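Local coordinates for putative exported protein (Aeromonas hydrophila, PDB 3OD9) that probably inhibits i-type (invertebrate) lysozymes in the periplasm and binds a metal ion in an acidic loop, at residues L9-G14 against L64-L69; Q74-V79 against A94-P99. One frame throughout, in Å; residues are numbered along the deposited sequence.

Contact 1 (L9-G14 against L64-L69); sequences LTLPSG and LKLLDL. With NA (sodium ion), chain E.
Leu9, Leu11, Leu64 and Leu66 meet through aliphatic carbons, and Leu66 has the largest share of the contact. Its CD2 presses on CD2 of Leu11 at 3.6 Å, branch end to branch end, while its CD1 is a little farther from the same methyl; the two side chains run at about a right angle to each other. Both leucines have CG beside the backbone N and anti to the carbonyl carbon (chi1 -61° in Leu11, -68° in Leu66), and this brings the end of Leu11 nearer to the other segment than its CB direction alone would. Leu9 enters between Leu64 and Leu66, its CD1 reaching Leu66 CG at 4.2 Å and Leu64 CB at 4.3 Å. At the exposed margin Leu66 CD1 lies 4.3 Å from the backbone O of Thr10, a loose approach.

The two strands belong to different four-stranded antiparallel sheets, 6-10 being an outermost strand of one and 60-67 of the other, so the leucines bridge the two sheets at their edges. Within its own sheet each strand is backbone-bonded to a neighbour, Leu9 with Val17 and Lys65 with Ile78.

Strand 6-10 ends before Leu11, which opens a type I beta turn closed by Gly14 N to Leu11 O at 2.9 Å, the start of the return toward strand 16-21. Strand 60-67 ends at Leu67, and Asp68 then turns to the metal: with CG anti to its backbone N (chi1 180°), it puts OD1 2.5 Å from the sodium ion, at a site where magnesium has also been seen. Asn70, Asp72, Gln74 and Glu76 complete this site, while OD2 of Asp68 accepts a hydrogen bond from Lys73 N and OD1 one from Gly71 N.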
loop_
_atom_site.group_PDB
_atom_site.type_symbol
_atom_site.label_atom_id
_atom_site.label_comp_id
_atom_site.label_asym_id
_atom_site.label_seq_id
_atom_site.Cartn_x
_atom_site.Cartn_y
_atom_site.Cartn_z
ATOM N N LEU A 9 -4.144 -4.238 -14.801
ATOM C CA LEU A 9 -4.841 -3.595 -15.918
ATOM C C LEU A 9 -3.918 -2.623 -16.640
ATOM O O LEU A 9 -3.102 -1.935 -16.014
ATOM C CB LEU A 9 -6.068 -2.818 -15.424
ATOM C CG LEU A 9 -7.184 -3.561 -14.680
ATOM C CD1 LEU A 9 -8.239 -2.572 -14.189
ATOM C CD2 LEU A 9 -7.825 -4.637 -15.549
ATOM N N THR A 10 -4.064 -2.539 -17.954
ATOM C CA THR A 10 -3.353 -1.534 -18.722
ATOM C C THR A 10 -4.319 -0.419 -19.079
ATOM O O THR A 10 -5.410 -0.670 -19.618
ATOM C CB THR A 10 -2.704 -2.122 -19.993
ATOM O OG1 THR A 10 -1.780 -3.147 -19.616
ATOM C CG2 THR A 10 -1.959 -1.045 -20.759
ATOM N N LEU A 11 -3.927 0.807 -18.757
ATOM C CA LEU A 11 -4.722 2.001 -19.051
ATOM C C LEU A 11 -4.529 2.444 -20.500
ATOM O O LEU A 11 -3.555 2.076 -21.124
ATOM C CB LEU A 11 -4.310 3.127 -18.102
ATOM C CG LEU A 11 -4.550 2.786 -16.627
ATOM C CD1 LEU A 11 -3.765 3.674 -15.695
ATOM C CD2 LEU A 11 -6.027 2.826 -16.291
ATOM N N PRO A 12 -5.459 3.256 -21.030
ATOM C CA PRO A 12 -5.291 3.726 -22.412
ATOM C C PRO A 12 -3.930 4.399 -22.660
ATOM O O PRO A 12 -3.398 4.290 -23.770
ATOM C CB PRO A 12 -6.424 4.738 -22.564
ATOM C CG PRO A 12 -7.515 4.160 -21.692
ATOM C CD PRO A 12 -6.784 3.606 -20.478
ATOM N N SER A 13 -3.391 5.098 -21.670
ATOM C CA SER A 13 -2.098 5.776 -21.825
ATOM C C SER A 13 -0.912 4.819 -21.959
ATOM O O SER A 13 0.214 5.245 -22.279
ATOM C CB SER A 13 -1.830 6.632 -20.589
ATOM O OG SER A 13 -1.686 5.797 -19.446
ATOM N N GLY A 14 -1.138 3.549 -21.643
ATOM C CA GLY A 14 -0.051 2.590 -21.551
ATOM C C GLY A 14 0.452 2.367 -20.127
ATOM O O GLY A 14 1.146 1.379 -19.859
ATOM N N LEU A 64 -13.612 -4.144 -10.710
ATOM C CA LEU A 64 -12.747 -3.040 -11.087
ATOM C C LEU A 64 -13.297 -2.443 -12.373
ATOM O O LEU A 64 -13.596 -3.171 -13.321
ATOM C CB LEU A 64 -11.307 -3.509 -11.310
ATOM C CG LEU A 64 -10.642 -4.237 -10.136
ATOM C CD1 LEU A 64 -9.250 -4.709 -10.525
ATOM C CD2 LEU A 64 -10.567 -3.349 -8.891
ATOM N N LYS A 65 -13.450 -1.127 -12.404
ATOM C CA LYS A 65 -13.961 -0.442 -13.584
ATOM C C LYS A 65 -13.022 0.667 -14.037
ATOM O O LYS A 65 -12.414 1.342 -13.205
ATOM C CB LYS A 65 -15.354 0.147 -13.317
ATOM C CG LYS A 65 -16.418 -0.891 -13.028
ATOM C CD LYS A 65 -17.782 -0.253 -12.783
ATOM C CE LYS A 65 -18.906 -1.280 -12.930
ATOM N NZ LYS A 65 -20.228 -0.780 -12.467
ATOM N N LEU A 66 -12.907 0.854 -15.349
ATOM C CA LEU A 66 -12.170 1.981 -15.899
ATOM C C LEU A 66 -13.162 2.881 -16.611
ATOM O O LEU A 66 -13.591 2.591 -17.730
ATOM C CB LEU A 66 -11.074 1.510 -16.868
ATOM C CG LEU A 66 -9.905 0.733 -16.230
ATOM C CD1 LEU A 66 -8.948 0.224 -17.321
ATOM C CD2 LEU A 66 -9.155 1.563 -15.182
ATOM N N LEU A 67 -13.544 3.961 -15.947
ATOM C CA LEU A 67 -14.552 4.874 -16.478
ATOM C C LEU A 67 -14.146 6.306 -16.211
ATOM O O LEU A 67 -13.616 6.619 -15.144
ATOM C CB LEU A 67 -15.926 4.628 -15.843
ATOM C CG LEU A 67 -16.699 3.355 -16.174
ATOM C CD1 LEU A 67 -17.881 3.210 -15.218
ATOM C CD2 LEU A 67 -17.174 3.371 -17.633
ATOM N N ASP A 68 -14.387 7.173 -17.194
ATOM C CA ASP A 68 -14.119 8.600 -17.049
ATOM C C ASP A 68 -15.190 9.247 -16.159
ATOM O O ASP A 68 -16.366 9.347 -16.549
ATOM C CB ASP A 68 -14.115 9.264 -18.428
ATOM C CG ASP A 68 -13.851 10.756 -18.368
ATOM O OD1 ASP A 68 -13.464 11.268 -17.301
ATOM O OD2 ASP A 68 -14.032 11.430 -19.400
ATOM N N LEU A 69 -14.787 9.677 -14.962
ATOM C CA LEU A 69 -15.711 10.290 -14.008
ATOM C C LEU A 69 -15.657 11.811 -14.022
ATOM O O LEU A 69 -16.624 12.474 -13.643
ATOM C CB LEU A 69 -15.403 9.813 -12.584
ATOM C CG LEU A 69 -15.452 8.301 -12.351
ATOM C CD1 LEU A 69 -15.076 7.931 -10.915
ATOM C CD2 LEU A 69 -16.841 7.785 -12.714
HETATM NA NA NA E . -11.219 11.088 -16.248
#

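Contact 2 (Q74-V79 against A94-P99); sequences QPELIV and AFTLNP. With NA (sodium ion), chain E.
Leu77, Phe95 and Leu97 make the apolar centre, on one face of a beta hairpin. Leu77 CB sits 3.9 Å from CD2 of Leu97, whose other methyl, CD1, tucks in beside the backbone N of Leu77 and the O of Pro75. The first torsion of Leu97 is nearly eclipsed (chi1 10°), a strained setting that goes with its end bending in toward residues 74-79. Val79 CG2 meets the edge of the Phe95 ring near its plane, 4.1 Å from CE2. On the reverse face Ile78 CG1 touches the methyl of Ala94.

Leu77 and Phe95 form a hydrogen-bonded antiparallel pair: Leu77 N donates to Phe95 O, and Phe95 N to Leu77 O, each at 2.9 Å. Ile78 and Ala94 are the adjoining non-hydrogen-bonded pair.

Toward the loop the strands part and water fills in for direct bonds. One water donates to both Pro75 O and Leu97 O; a second accepts from Leu97 N and lies 2.7 Å from Glu76 OE2. The Glu76 chain bends at its second torsion (chi2 62°), runs alongside Thr96 pointing the same way, and brings both carboxylate oxygens to the sodium ion, OE1 at 2.6 Å. OE1 also accepts from Leu69 N. Gln74 adds its backbone O at 2.4 Å, and Asp68, Asn70 and Asp72 supply the remaining ligands of an acidic loop whose ligand spacing at its start recalls that of an EF-hand loop, though strands and not helices flank it.

Strand 60-67 flanks the hairpin beside 76-82 and strand 102-112 beside 90-98, while Tyr32 and Val34 of strand 30-37, from the other sheet, pack on the face bearing Leu77 and Phe95.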
loop_
_atom_site.group_PDB
_atom_site.type_symbol
_atom_site.label_atom_id
_atom_site.label_comp_id
_atom_site.label_asym_id
_atom_site.label_seq_id
_atom_site.Cartn_x
_atom_site.Cartn_y
_atom_site.Cartn_z
ATOM N N GLN A 74 -10.061 10.483 -19.900
ATOM C CA GLN A 74 -9.248 9.358 -19.423
ATOM C C GLN A 74 -10.011 8.593 -18.347
ATOM O O GLN A 74 -10.714 9.195 -17.556
ATOM C CB GLN A 74 -7.923 9.884 -18.860
ATOM C CG GLN A 74 -7.199 10.756 -19.867
ATOM C CD GLN A 74 -5.913 11.324 -19.342
ATOM O OE1 GLN A 74 -5.899 12.092 -18.373
ATOM N NE2 GLN A 74 -4.816 10.959 -19.980
ATOM N N PRO A 75 -9.880 7.263 -18.297
ATOM C CA PRO A 75 -10.621 6.577 -17.233
ATOM C C PRO A 75 -10.011 6.782 -15.851
ATOM O O PRO A 75 -8.778 6.762 -15.701
ATOM C CB PRO A 75 -10.499 5.103 -17.624
ATOM C CG PRO A 75 -9.193 5.034 -18.369
ATOM C CD PRO A 75 -9.128 6.328 -19.151
ATOM N N GLU A 76 -10.871 6.989 -14.857
ATOM C CA GLU A 76 -10.497 6.775 -13.464
ATOM C C GLU A 76 -10.627 5.279 -13.193
ATOM O O GLU A 76 -11.335 4.559 -13.918
ATOM C CB GLU A 76 -11.422 7.550 -12.519
ATOM C CG GLU A 76 -11.049 9.007 -12.347
ATOM C CD GLU A 76 -11.132 9.778 -13.640
ATOM O OE1 GLU A 76 -12.253 9.932 -14.178
ATOM O OE2 GLU A 76 -10.067 10.217 -14.145
ATOM N N LEU A 77 -9.915 4.808 -12.174
ATOM C CA LEU A 77 -10.085 3.443 -11.685
ATOM C C LEU A 77 -11.112 3.447 -10.562
ATOM O O LEU A 77 -10.985 4.201 -9.593
ATOM C CB LEU A 77 -8.763 2.873 -11.156
ATOM C CG LEU A 77 -8.858 1.516 -10.439
ATOM C CD1 LEU A 77 -9.241 0.390 -11.400
ATOM C CD2 LEU A 77 -7.552 1.199 -9.697
ATOM N N ILE A 78 -12.117 2.591 -10.686
ATOM C CA ILE A 78 -13.095 2.397 -9.624
ATOM C C ILE A 78 -12.955 1.004 -9.043
ATOM O O ILE A 78 -13.006 0.006 -9.774
ATOM C CB ILE A 78 -14.527 2.597 -10.128
ATOM C CG1 ILE A 78 -14.690 4.023 -10.644
ATOM C CG2 ILE A 78 -15.527 2.296 -9.010
ATOM C CD1 ILE A 78 -14.490 4.155 -12.124
ATOM N N VAL A 79 -12.752 0.942 -7.733
ATOM C CA VAL A 79 -12.687 -0.327 -7.018
ATOM C C VAL A 79 -13.965 -0.448 -6.204
ATOM O O VAL A 79 -14.213 0.348 -5.296
ATOM C CB VAL A 79 -11.467 -0.378 -6.078
ATOM C CG1 VAL A 79 -11.417 -1.713 -5.331
ATOM C CG2 VAL A 79 -10.180 -0.125 -6.875
ATOM N N ALA A 94 -12.611 5.737 -6.035
ATOM C CA ALA A 94 -12.179 6.085 -7.388
ATOM C C ALA A 94 -10.833 6.793 -7.290
ATOM O O ALA A 94 -10.593 7.561 -6.333
ATOM C CB ALA A 94 -13.194 6.983 -8.070
ATOM N N PHE A 95 -9.985 6.547 -8.290
ATOM C CA PHE A 95 -8.656 7.131 -8.361
ATOM C C PHE A 95 -8.449 7.722 -9.737
ATOM O O PHE A 95 -8.808 7.105 -10.740
ATOM C CB PHE A 95 -7.574 6.065 -8.130
ATOM C CG PHE A 95 -7.751 5.301 -6.853
ATOM C CD1 PHE A 95 -7.106 5.702 -5.700
ATOM C CD2 PHE A 95 -8.592 4.196 -6.798
ATOM C CE1 PHE A 95 -7.287 5.015 -4.513
ATOM C CE2 PHE A 95 -8.777 3.500 -5.614
ATOM C CZ PHE A 95 -8.126 3.910 -4.469
ATOM N N THR A 96 -7.850 8.907 -9.791
ATOM C CA THR A 96 -7.270 9.365 -11.036
ATOM C C THR A 96 -5.888 8.727 -11.207
ATOM O O THR A 96 -5.136 8.529 -10.238
ATOM C CB THR A 96 -7.184 10.892 -11.103
ATOM O OG1 THR A 96 -6.478 11.383 -9.954
ATOM C CG2 THR A 96 -8.581 11.496 -11.119
ATOM N N LEU A 97 -5.551 8.395 -12.443
ATOM C CA LEU A 97 -4.258 7.800 -12.734
ATOM C C LEU A 97 -3.921 8.135 -14.173
ATOM O O LEU A 97 -4.553 7.639 -15.100
ATOM C CB LEU A 97 -4.222 6.281 -12.471
ATOM C CG LEU A 97 -5.468 5.451 -12.165
ATOM C CD1 LEU A 97 -6.506 5.554 -13.284
ATOM C CD2 LEU A 97 -5.108 3.993 -11.909
ATOM N N ASN A 98 -2.959 9.030 -14.354
ATOM C CA ASN A 98 -2.620 9.480 -15.693
ATOM C C ASN A 98 -1.166 9.911 -15.748
ATOM O O ASN A 98 -0.524 10.059 -14.714
ATOM C CB ASN A 98 -3.582 10.591 -16.148
ATOM C CG ASN A 98 -3.500 11.823 -15.278
ATOM O OD1 ASN A 98 -2.444 12.434 -15.167
ATOM N ND2 ASN A 98 -4.623 12.209 -14.665
ATOM N N PRO A 99 -0.629 10.085 -16.958
ATOM C CA PRO A 99 0.796 10.412 -17.071
ATOM C C PRO A 99 1.172 11.764 -16.460
ATOM O O PRO A 99 2.303 11.938 -15.993
ATOM C CB PRO A 99 1.018 10.424 -18.586
ATOM C CG PRO A 99 -0.013 9.443 -19.097
ATOM C CD PRO A 99 -1.218 9.722 -18.259
HETATM NA NA NA E . -11.219 11.088 -16.248
HETATM O O HOH W 1 -6.318 6.997 -17.120
HETATM O O HOH W 2 -7.639 9.017 -14.377
#

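In the fold
From the N terminus, strand 6-10 opens the first sheet and the chain runs through its remaining strands before strand 60-67 returns to the 9-14 segment; contact 1 thus closes a long loop of 49 residues between its segments and joins edge strands of the two sheets. Contact 2 begins only after that loop has closed and spans a mere 14 residues, as a local hairpin, so the two are in series. They meet at the metal-binding loop between strands 60-67 and 76-82: Asp68 of contact 1 and Gln74 and Glu76 of contact 2 share one sodium ion, Leu67 O pairs with Glu76 N, and Pro12 packs on Pro75.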